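Local coordinates for probable transcriptional regulator, LysR family protein (Rhodococcus sp., PDB 2QL3) that probably acts as a DNA-binding transcriptional regulator of the LysR family, this piece being its C-terminal substrate-binding domain, at residues L65-P79 and K178-E191. Sequence-based numbering, arbitrary orientation.
Sequences LSPEWQTVPLMTREP and KPASVAVVVAWHQE. With PO4 (phosphate ion), chain R.
Trp188 sets its CG between the backbone N and the carbonyl carbon (chi1 63°), which lays the indole across the neighbouring strand, over Gln70. Gln70 CB sits over one face of the ring, 3.6 Å from the centroid of the five-membered ring, a CH-pi contact. Val72 CG2 meets the same ring at its edge, 4.0 Å from Trp188 CH2. Replacing Trp188 by an alanine would probably leave Gln70 CB and Val72 CG2 without their aromatic partner. On the other face, His189 swings CG away from its backbone N (chi1 -163°). Its ring takes Glu68 CB over one face and receives Glu191 N in its plane at ND1, which limits its rotation. Trp69 lies obliquely to this ring and also packs on helix 43-51.

The two strands are antiparallel, and backbone hydrogen bonds run from Glu68, whose O takes Gln190 N at 2.6 Å, to Arg77. A classic beta bulge interrupts them, where Leu74 and Met75, a selenomethionine, both face Val184. Leu74 N bonds Val184 O at 2.7 Å and nearly straight (170°), while Met75 N reaches the same oxygen only weakly, at 3.4 Å. Met75 SE lies alongside Val184 CG2 at 4.0 Å. A phosphate ion lies doubtfully close to Thr76 N.

Strand 182-189 also pairs with strand 57-61, so the contact ties strand 69-84 into the mixed sheet of this periplasmic-binding-protein-like domain. Backbone bonding holds the strands together. Charged side chains lie at both ends: Glu78 nears Lys178 without a salt bridge, and the Glu68 and Glu191 carboxylates, OE2 to OE2 3.8 Å, would probably raise each other's pKa.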
ATOM      1  N   LEU A  65      17.327  -0.964 -14.594  1.00 33.57           N
ATOM      2  CA  LEU A  65      16.535  -1.693 -15.584  1.00 32.80           C
ATOM      3  C   LEU A  65      17.506  -2.406 -16.529  1.00 32.23           C
ATOM      4  O   LEU A  65      18.607  -1.928 -16.706  1.00 33.72           O
ATOM      5  CB  LEU A  65      15.632  -0.713 -16.370  1.00 31.88           C
ATOM      6  CG  LEU A  65      14.591   0.107 -15.589  1.00 32.82           C
ATOM      7  CD1 LEU A  65      13.754   0.973 -16.537  1.00 30.42           C
ATOM      8  CD2 LEU A  65      13.696  -0.778 -14.701  1.00 29.52           C
ATOM      9  N   SER A  66      17.131  -3.520 -17.150  1.00 32.15           N
ATOM     10  CA  SER A  66      17.995  -4.041 -18.213  1.00 32.16           C
ATOM     11  C   SER A  66      18.134  -3.051 -19.346  1.00 31.59           C
ATOM     12  O   SER A  66      17.175  -2.371 -19.723  1.00 29.68           O
ATOM     13  CB  SER A  66      17.514  -5.341 -18.859  1.00 31.57           C
ATOM     14  OG  SER A  66      16.251  -5.678 -18.352  1.00 37.04           O
ATOM     15  N   PRO A  67      19.343  -3.002 -19.913  1.00 31.84           N
ATOM     16  CA  PRO A  67      19.537  -2.405 -21.235  1.00 32.33           C
ATOM     17  C   PRO A  67      18.701  -3.047 -22.339  1.00 31.73           C
ATOM     18  O   PRO A  67      18.626  -2.454 -23.407  1.00 32.61           O
ATOM     19  CB  PRO A  67      21.040  -2.637 -21.512  1.00 32.13           C
ATOM     20  CG  PRO A  67      21.654  -2.741 -20.193  1.00 29.99           C
ATOM     21  CD  PRO A  67      20.626  -3.455 -19.325  1.00 32.40           C
ATOM     22  N   GLU A  68      18.096  -4.223 -22.113  1.00 31.46           N
ATOM     23  CA  GLU A  68      17.287  -4.898 -23.161  1.00 31.78           C
ATOM     24  C   GLU A  68      15.909  -4.200 -23.362  1.00 31.45           C
ATOM     25  O   GLU A  68      15.176  -4.522 -24.303  1.00 30.05           O
ATOM     26  CB  GLU A  68      17.076  -6.406 -22.843  1.00 31.97           C
ATOM     27  CG  GLU A  68      18.293  -7.407 -23.132  1.00 35.08           C
ATOM     28  CD  GLU A  68      17.850  -8.897 -23.372  1.00 34.45           C
ATOM     29  OE1 GLU A  68      17.576  -9.676 -22.397  1.00 36.19           O
ATOM     30  OE2 GLU A  68      17.816  -9.326 -24.559  1.00 34.39           O
ATOM     31  N   TRP A  69      15.567  -3.275 -22.446  1.00 29.34           N
ATOM     32  CA  TRP A  69      14.277  -2.594 -22.408  1.00 28.34           C
ATOM     33  C   TRP A  69      14.337  -1.231 -23.059  1.00 26.95           C
ATOM     34  O   TRP A  69      15.181  -0.418 -22.759  1.00 26.38           O
ATOM     35  CB  TRP A  69      13.815  -2.438 -20.950  1.00 27.74           C
ATOM     36  CG  TRP A  69      13.451  -3.790 -20.267  1.00 27.83           C
ATOM     37  CD1 TRP A  69      13.750  -5.070 -20.711  1.00 27.91           C
ATOM     38  CD2 TRP A  69      12.805  -3.950 -19.001  1.00 25.86           C
ATOM     39  NE1 TRP A  69      13.312  -6.006 -19.803  1.00 26.41           N
ATOM     40  CE2 TRP A  69      12.705  -5.353 -18.752  1.00 28.60           C
ATOM     41  CE3 TRP A  69      12.283  -3.054 -18.064  1.00 24.47           C
ATOM     42  CZ2 TRP A  69      12.093  -5.862 -17.605  1.00 28.78           C
ATOM     43  CZ3 TRP A  69      11.646  -3.558 -16.930  1.00 27.53           C
ATOM     44  CH2 TRP A  69      11.581  -4.955 -16.697  1.00 29.47           C
ATOM     45  N   GLN A  70      13.450  -1.017 -23.991  1.00 28.19           N
ATOM     46  CA  GLN A  70      13.189   0.290 -24.560  1.00 28.91           C
ATOM     47  C   GLN A  70      12.331   0.995 -23.512  1.00 29.20           C
ATOM     48  O   GLN A  70      11.512   0.350 -22.849  1.00 27.98           O
ATOM     49  CB  GLN A  70      12.395   0.095 -25.840  1.00 28.17           C
ATOM     50  CG  GLN A  70      13.180  -0.554 -26.966  1.00 34.21           C
ATOM     51  CD  GLN A  70      13.997   0.476 -27.729  1.00 42.77           C
ATOM     52  OE1 GLN A  70      13.489   1.131 -28.648  1.00 46.87           O
ATOM     53  NE2 GLN A  70      15.263   0.630 -27.357  1.00 46.04           N
ATOM     54  N   THR A  71      12.535   2.289 -23.336  1.00 29.99           N
ATOM     55  CA  THR A  71      11.788   3.060 -22.335  1.00 30.77           C
ATOM     56  C   THR A  71      11.410   4.425 -22.941  1.00 30.99           C
ATOM     57  O   THR A  71      12.073   4.886 -23.851  1.00 28.93           O
ATOM     58  CB  THR A  71      12.591   3.327 -21.029  1.00 30.68           C
ATOM     59  OG1 THR A  71      13.735   4.123 -21.337  1.00 35.65           O
ATOM     60  CG2 THR A  71      13.028   2.017 -20.292  1.00 28.43           C
ATOM     61  N   VAL A  72      10.347   5.050 -22.434  1.00 30.57           N
ATOM     62  CA  VAL A  72       9.977   6.409 -22.825  1.00 31.92           C
ATOM     63  C   VAL A  72       9.535   7.090 -21.511  1.00 33.22           C
ATOM     64  O   VAL A  72       8.663   6.577 -20.814  1.00 31.04           O
ATOM     65  CB  VAL A  72       8.797   6.426 -23.870  1.00 32.50           C
ATOM     66  CG1 VAL A  72       8.169   7.813 -23.948  1.00 34.45           C
ATOM     67  CG2 VAL A  72       9.245   6.066 -25.284  1.00 32.57           C
ATOM     68  N   PRO A  73      10.124   8.259 -21.178  1.00 34.21           N
ATOM     69  CA  PRO A  73       9.791   8.896 -19.919  1.00 34.30           C
ATOM     70  C   PRO A  73       8.384   9.480 -19.852  1.00 34.30           C
ATOM     71  O   PRO A  73       7.889  10.054 -20.808  1.00 35.21           O
ATOM     72  CB  PRO A  73      10.876   9.952 -19.744  1.00 34.44           C
ATOM     73  CG  PRO A  73      11.289  10.302 -21.116  1.00 36.52           C
ATOM     74  CD  PRO A  73      11.118   9.030 -21.952  1.00 35.60           C
ATOM     75  N   LEU A  74       7.716   9.273 -18.727  1.00 32.82           N
ATOM     76  CA  LEU A  74       6.339   9.728 -18.571  1.00 32.91           C
ATOM     77  C   LEU A  74       6.376  10.996 -17.717  1.00 33.33           C
ATOM     78  O   LEU A  74       5.635  11.967 -17.942  1.00 33.08           O
ATOM     79  CB  LEU A  74       5.557   8.625 -17.874  1.00 32.95           C
ATOM     80  CG  LEU A  74       4.757   7.546 -18.617  1.00 33.78           C
ATOM     81  CD1 LEU A  74       5.207   7.319 -19.985  1.00 34.06           C
ATOM     82  CD2 LEU A  74       4.820   6.275 -17.830  1.00 33.32           C
HETATM   83  N   MSE A  75       7.286  10.982 -16.754  1.00 33.30           N
HETATM   84  CA  MSE A  75       7.430  12.045 -15.778  1.00 37.09           C
HETATM   85  C   MSE A  75       8.736  11.791 -15.024  1.00 34.79           C
HETATM   86  O   MSE A  75       9.296  10.704 -15.115  1.00 32.81           O
HETATM   87  CB  MSE A  75       6.242  12.157 -14.811  1.00 35.87           C
HETATM   88  CG  MSE A  75       5.641  10.843 -14.219  1.00 38.90           C
HETATM   89 SE   MSE A  75       5.644  10.978 -12.300  0.70 52.57          SE
HETATM   90  CE  MSE A  75       4.085  12.150 -11.968  1.00 49.57           C
ATOM     91  N   THR A  76       9.224  12.833 -14.346  1.00 32.60           N
ATOM     92  CA  THR A  76      10.430  12.770 -13.567  1.00 32.95           C
ATOM     93  C   THR A  76      10.104  13.355 -12.183  1.00 32.71           C
ATOM     94  O   THR A  76       9.327  14.293 -12.073  1.00 32.16           O
ATOM     95  CB  THR A  76      11.529  13.612 -14.189  1.00 32.79           C
ATOM     96  OG1 THR A  76      11.865  13.077 -15.468  1.00 36.93           O
ATOM     97  CG2 THR A  76      12.770  13.520 -13.364  1.00 34.19           C
ATOM     98  N   ARG A  77      10.705  12.827 -11.143  1.00 32.03           N
ATOM     99  CA  ARG A  77      10.468  13.401  -9.811  1.00 34.48           C
ATOM    100  C   ARG A  77      11.698  13.331  -8.996  1.00 32.39           C
ATOM    101  O   ARG A  77      12.441  12.366  -9.031  1.00 32.61           O
ATOM    102  CB  ARG A  77       9.358  12.655  -9.045  1.00 36.33           C
ATOM    103  CG  ARG A  77       8.061  12.488  -9.833  1.00 39.98           C
ATOM    104  CD  ARG A  77       7.012  13.415  -9.310  1.00 46.21           C
ATOM    105  NE  ARG A  77       5.988  12.639  -8.606  1.00 48.68           N
ATOM    106  CZ  ARG A  77       5.154  13.127  -7.671  1.00 47.58           C
ATOM    107  NH1 ARG A  77       5.209  14.422  -7.319  1.00 45.71           N
ATOM    108  NH2 ARG A  77       4.252  12.313  -7.114  1.00 37.30           N
ATOM    109  N   GLU A  78      11.881  14.383  -8.240  1.00 33.49           N
ATOM    110  CA  GLU A  78      12.925  14.526  -7.244  1.00 34.03           C
ATOM    111  C   GLU A  78      12.575  13.726  -5.977  1.00 32.66           C
ATOM    112  O   GLU A  78      11.484  13.865  -5.472  1.00 32.78           O
ATOM    113  CB  GLU A  78      12.936  16.000  -6.889  1.00 35.85           C
ATOM    114  CG  GLU A  78      13.992  16.851  -7.515  1.00 40.89           C
ATOM    115  CD  GLU A  78      15.010  17.276  -6.458  1.00 48.77           C
ATOM    116  OE1 GLU A  78      16.190  16.883  -6.631  1.00 52.38           O
ATOM    117  OE2 GLU A  78      14.636  17.991  -5.462  1.00 46.69           O
ATOM    118  N   PRO A  79      13.503  12.906  -5.447  1.00 31.95           N
ATOM    119  CA  PRO A  79      13.248  12.407  -4.066  1.00 31.55           C
ATOM    120  C   PRO A  79      13.028  13.572  -3.095  1.00 31.05           C
ATOM    121  O   PRO A  79      13.688  14.631  -3.247  1.00 30.97           O
ATOM    122  CB  PRO A  79      14.541  11.689  -3.666  1.00 30.92           C
ATOM    123  CG  PRO A  79      15.304  11.494  -4.971  1.00 31.94           C
ATOM    124  CD  PRO A  79      14.767  12.410  -6.031  1.00 30.67           C
ATOM    125  N   LYS A 178      21.510  18.405  -3.999  1.00 34.06           N
ATOM    126  CA  LYS A 178      20.192  18.103  -4.513  1.00 32.94           C
ATOM    127  C   LYS A 178      20.266  16.654  -5.042  1.00 32.01           C
ATOM    128  O   LYS A 178      21.177  16.337  -5.798  1.00 32.00           O
ATOM    129  CB  LYS A 178      19.874  19.091  -5.652  1.00 32.75           C
ATOM    130  CG  LYS A 178      18.427  19.440  -5.785  1.00 34.12           C
ATOM    131  CD  LYS A 178      17.992  19.697  -7.196  1.00 39.03           C
ATOM    132  CE  LYS A 178      16.708  20.500  -7.127  1.00 43.76           C
ATOM    133  NZ  LYS A 178      15.969  20.519  -8.410  1.00 48.62           N
ATOM    134  N   PRO A 179      19.365  15.754  -4.610  1.00 31.73           N
ATOM    135  CA  PRO A 179      19.329  14.403  -5.177  1.00 30.83           C
ATOM    136  C   PRO A 179      18.909  14.303  -6.649  1.00 28.58           C
ATOM    137  O   PRO A 179      18.205  15.150  -7.175  1.00 27.42           O
ATOM    138  CB  PRO A 179      18.343  13.679  -4.276  1.00 31.33           C
ATOM    139  CG  PRO A 179      17.440  14.780  -3.793  1.00 32.47           C
ATOM    140  CD  PRO A 179      18.386  15.888  -3.520  1.00 32.29           C
ATOM    141  N   ALA A 180      19.430  13.273  -7.305  1.00 28.10           N
ATOM    142  CA  ALA A 180      19.175  12.977  -8.714  1.00 27.98           C
ATOM    143  C   ALA A 180      17.660  12.763  -8.893  1.00 27.64           C
ATOM    144  O   ALA A 180      17.029  12.143  -8.021  1.00 26.79           O
ATOM    145  CB  ALA A 180      19.980  11.688  -9.119  1.00 27.26           C
ATOM    146  N   SER A 181      17.068  13.345  -9.931  1.00 26.70           N
ATOM    147  CA  SER A 181      15.675  13.050 -10.267  1.00 28.82           C
ATOM    148  C   SER A 181      15.553  11.630 -10.818  1.00 28.45           C
ATOM    149  O   SER A 181      16.512  11.093 -11.397  1.00 29.09           O
ATOM    150  CB  SER A 181      15.123  14.039 -11.301  1.00 29.26           C
ATOM    151  OG  SER A 181      15.195  15.324 -10.717  1.00 31.42           O
ATOM    152  N   VAL A 182      14.374  11.052 -10.650  1.00 27.64           N
ATOM    153  CA  VAL A 182      14.115   9.722 -11.121  1.00 27.61           C
ATOM    154  C   VAL A 182      12.952   9.794 -12.072  1.00 27.42           C
ATOM    155  O   VAL A 182      11.896  10.342 -11.736  1.00 28.31           O
ATOM    156  CB  VAL A 182      13.787   8.760  -9.925  1.00 27.70           C
ATOM    157  CG1 VAL A 182      13.420   7.326 -10.432  1.00 28.30           C
ATOM    158  CG2 VAL A 182      14.945   8.715  -8.954  1.00 24.31           C
ATOM    159  N   ALA A 183      13.173   9.241 -13.257  1.00 27.73           N
ATOM    160  CA  ALA A 183      12.154   9.104 -14.260  1.00 29.24           C
ATOM    161  C   ALA A 183      11.290   7.888 -13.992  1.00 29.70           C
ATOM    162  O   ALA A 183      11.779   6.813 -13.620  1.00 29.46           O
ATOM    163  CB  ALA A 183      12.790   9.016 -15.644  1.00 27.96           C
ATOM    164  N   VAL A 184       9.993   8.102 -14.164  1.00 30.30           N
ATOM    165  CA  VAL A 184       9.037   7.067 -14.366  1.00 28.79           C
ATOM    166  C   VAL A 184       8.894   6.900 -15.890  1.00 29.37           C
ATOM    167  O   VAL A 184       8.641   7.875 -16.646  1.00 27.27           O
ATOM    168  CB  VAL A 184       7.733   7.443 -13.708  1.00 30.03           C
ATOM    169  CG1 VAL A 184       6.663   6.306 -13.852  1.00 30.57           C
ATOM    170  CG2 VAL A 184       7.973   7.742 -12.212  1.00 29.67           C
ATOM    171  N   VAL A 185       9.077   5.653 -16.339  1.00 28.50           N
ATOM    172  CA  VAL A 185       9.015   5.298 -17.757  1.00 25.93           C
ATOM    173  C   VAL A 185       7.905   4.269 -18.085  1.00 25.83           C
ATOM    174  O   VAL A 185       7.491   3.503 -17.218  1.00 24.86           O
ATOM    175  CB  VAL A 185      10.382   4.768 -18.233  1.00 26.52           C
ATOM    176  CG1 VAL A 185      11.491   5.867 -18.035  1.00 26.44           C
ATOM    177  CG2 VAL A 185      10.777   3.426 -17.491  1.00 25.07           C
ATOM    178  N   VAL A 186       7.406   4.308 -19.321  1.00 25.00           N
ATOM    179  CA  VAL A 186       6.799   3.106 -19.968  1.00 24.51           C
ATOM    180  C   VAL A 186       7.908   2.258 -20.627  1.00 23.46           C
ATOM    181  O   VAL A 186       8.785   2.793 -21.312  1.00 23.15           O
ATOM    182  CB  VAL A 186       5.640   3.438 -20.952  1.00 25.37           C
ATOM    183  CG1 VAL A 186       6.122   4.265 -22.211  1.00 25.20           C
ATOM    184  CG2 VAL A 186       4.894   2.136 -21.395  1.00 25.83           C
ATOM    185  N   ALA A 187       7.929   0.960 -20.365  1.00 22.41           N
ATOM    186  CA  ALA A 187       9.015   0.118 -20.875  1.00 22.51           C
ATOM    187  C   ALA A 187       8.520  -1.126 -21.581  1.00 22.64           C
ATOM    188  O   ALA A 187       7.420  -1.609 -21.327  1.00 22.73           O
ATOM    189  CB  ALA A 187      10.000  -0.254 -19.698  1.00 23.30           C
ATOM    190  N   TRP A 188       9.303  -1.615 -22.521  1.00 22.73           N
ATOM    191  CA  TRP A 188       9.012  -2.878 -23.182  1.00 23.25           C
ATOM    192  C   TRP A 188      10.326  -3.457 -23.650  1.00 24.29           C
ATOM    193  O   TRP A 188      11.303  -2.761 -23.734  1.00 25.23           O
ATOM    194  CB  TRP A 188       8.054  -2.711 -24.359  1.00 23.85           C
ATOM    195  CG  TRP A 188       8.582  -1.861 -25.489  1.00 24.15           C
ATOM    196  CD1 TRP A 188       9.179  -2.294 -26.628  1.00 25.24           C
ATOM    197  CD2 TRP A 188       8.588  -0.427 -25.544  1.00 25.49           C
ATOM    198  NE1 TRP A 188       9.551  -1.211 -27.425  1.00 25.51           N
ATOM    199  CE2 TRP A 188       9.197  -0.055 -26.784  1.00 24.77           C
ATOM    200  CE3 TRP A 188       8.129   0.581 -24.675  1.00 23.91           C
ATOM    201  CZ2 TRP A 188       9.324   1.275 -27.188  1.00 22.54           C
ATOM    202  CZ3 TRP A 188       8.267   1.911 -25.060  1.00 24.62           C
ATOM    203  CH2 TRP A 188       8.876   2.250 -26.311  1.00 22.70           C
ATOM    204  N   HIS A 189      10.345  -4.731 -23.973  1.00 25.29           N
ATOM    205  CA  HIS A 189      11.600  -5.399 -24.318  1.00 26.94           C
ATOM    206  C   HIS A 189      11.984  -5.147 -25.799  1.00 27.70           C
ATOM    207  O   HIS A 189      11.158  -5.321 -26.682  1.00 27.02           O
ATOM    208  CB  HIS A 189      11.367  -6.879 -24.009  1.00 27.85           C
ATOM    209  CG  HIS A 189      12.606  -7.703 -23.899  1.00 28.35           C
ATOM    210  ND1 HIS A 189      13.375  -8.043 -24.991  1.00 25.49           N
ATOM    211  CD2 HIS A 189      13.165  -8.326 -22.833  1.00 32.00           C
ATOM    212  CE1 HIS A 189      14.367  -8.829 -24.601  1.00 29.15           C
ATOM    213  NE2 HIS A 189      14.259  -9.024 -23.294  1.00 28.64           N
ATOM    214  N   GLN A 190      13.230  -4.690 -26.044  1.00 28.14           N
ATOM    215  CA  GLN A 190      13.864  -4.549 -27.372  1.00 29.15           C
ATOM    216  C   GLN A 190      13.477  -5.583 -28.403  1.00 29.20           C
ATOM    217  O   GLN A 190      13.440  -5.286 -29.593  1.00 29.38           O
ATOM    218  CB  GLN A 190      15.373  -4.758 -27.235  1.00 30.77           C
ATOM    219  CG  GLN A 190      16.216  -3.608 -27.623  1.00 32.36           C
ATOM    220  CD  GLN A 190      17.509  -3.697 -26.939  1.00 34.12           C
ATOM    221  OE1 GLN A 190      18.128  -4.775 -26.868  1.00 36.65           O
ATOM    222  NE2 GLN A 190      17.902  -2.591 -26.314  1.00 37.81           N
ATOM    223  N   GLU A 191      13.288  -6.811 -27.962  1.00 29.17           N
ATOM    224  CA  GLU A 191      13.143  -7.932 -28.885  1.00 30.70           C
ATOM    225  C   GLU A 191      11.712  -8.364 -29.026  1.00 30.08           C
ATOM    226  O   GLU A 191      11.433  -9.286 -29.775  1.00 29.43           O
ATOM    227  CB  GLU A 191      13.902  -9.122 -28.321  1.00 30.95           C
ATOM    228  CG  GLU A 191      15.291  -8.724 -27.860  1.00 36.04           C
ATOM    229  CD  GLU A 191      16.387  -9.180 -28.770  1.00 41.06           C
ATOM    230  OE1 GLU A 191      16.142  -9.756 -29.869  1.00 45.16           O
ATOM    231  OE2 GLU A 191      17.530  -8.972 -28.355  1.00 45.01           O
TER
HETATM  232  P   PO4 R1674       7.783  15.909 -15.801  1.00 78.21           P
HETATM  233  O1  PO4 R1674       8.781  17.018 -16.084  1.00 79.55           O
HETATM  234  O2  PO4 R1674       7.515  15.138 -17.086  1.00 79.90           O
HETATM  235  O3  PO4 R1674       8.401  15.021 -14.762  1.00 78.93           O
HETATM  236  O4  PO4 R1674       6.460  16.419 -15.250  1.00 79.19           O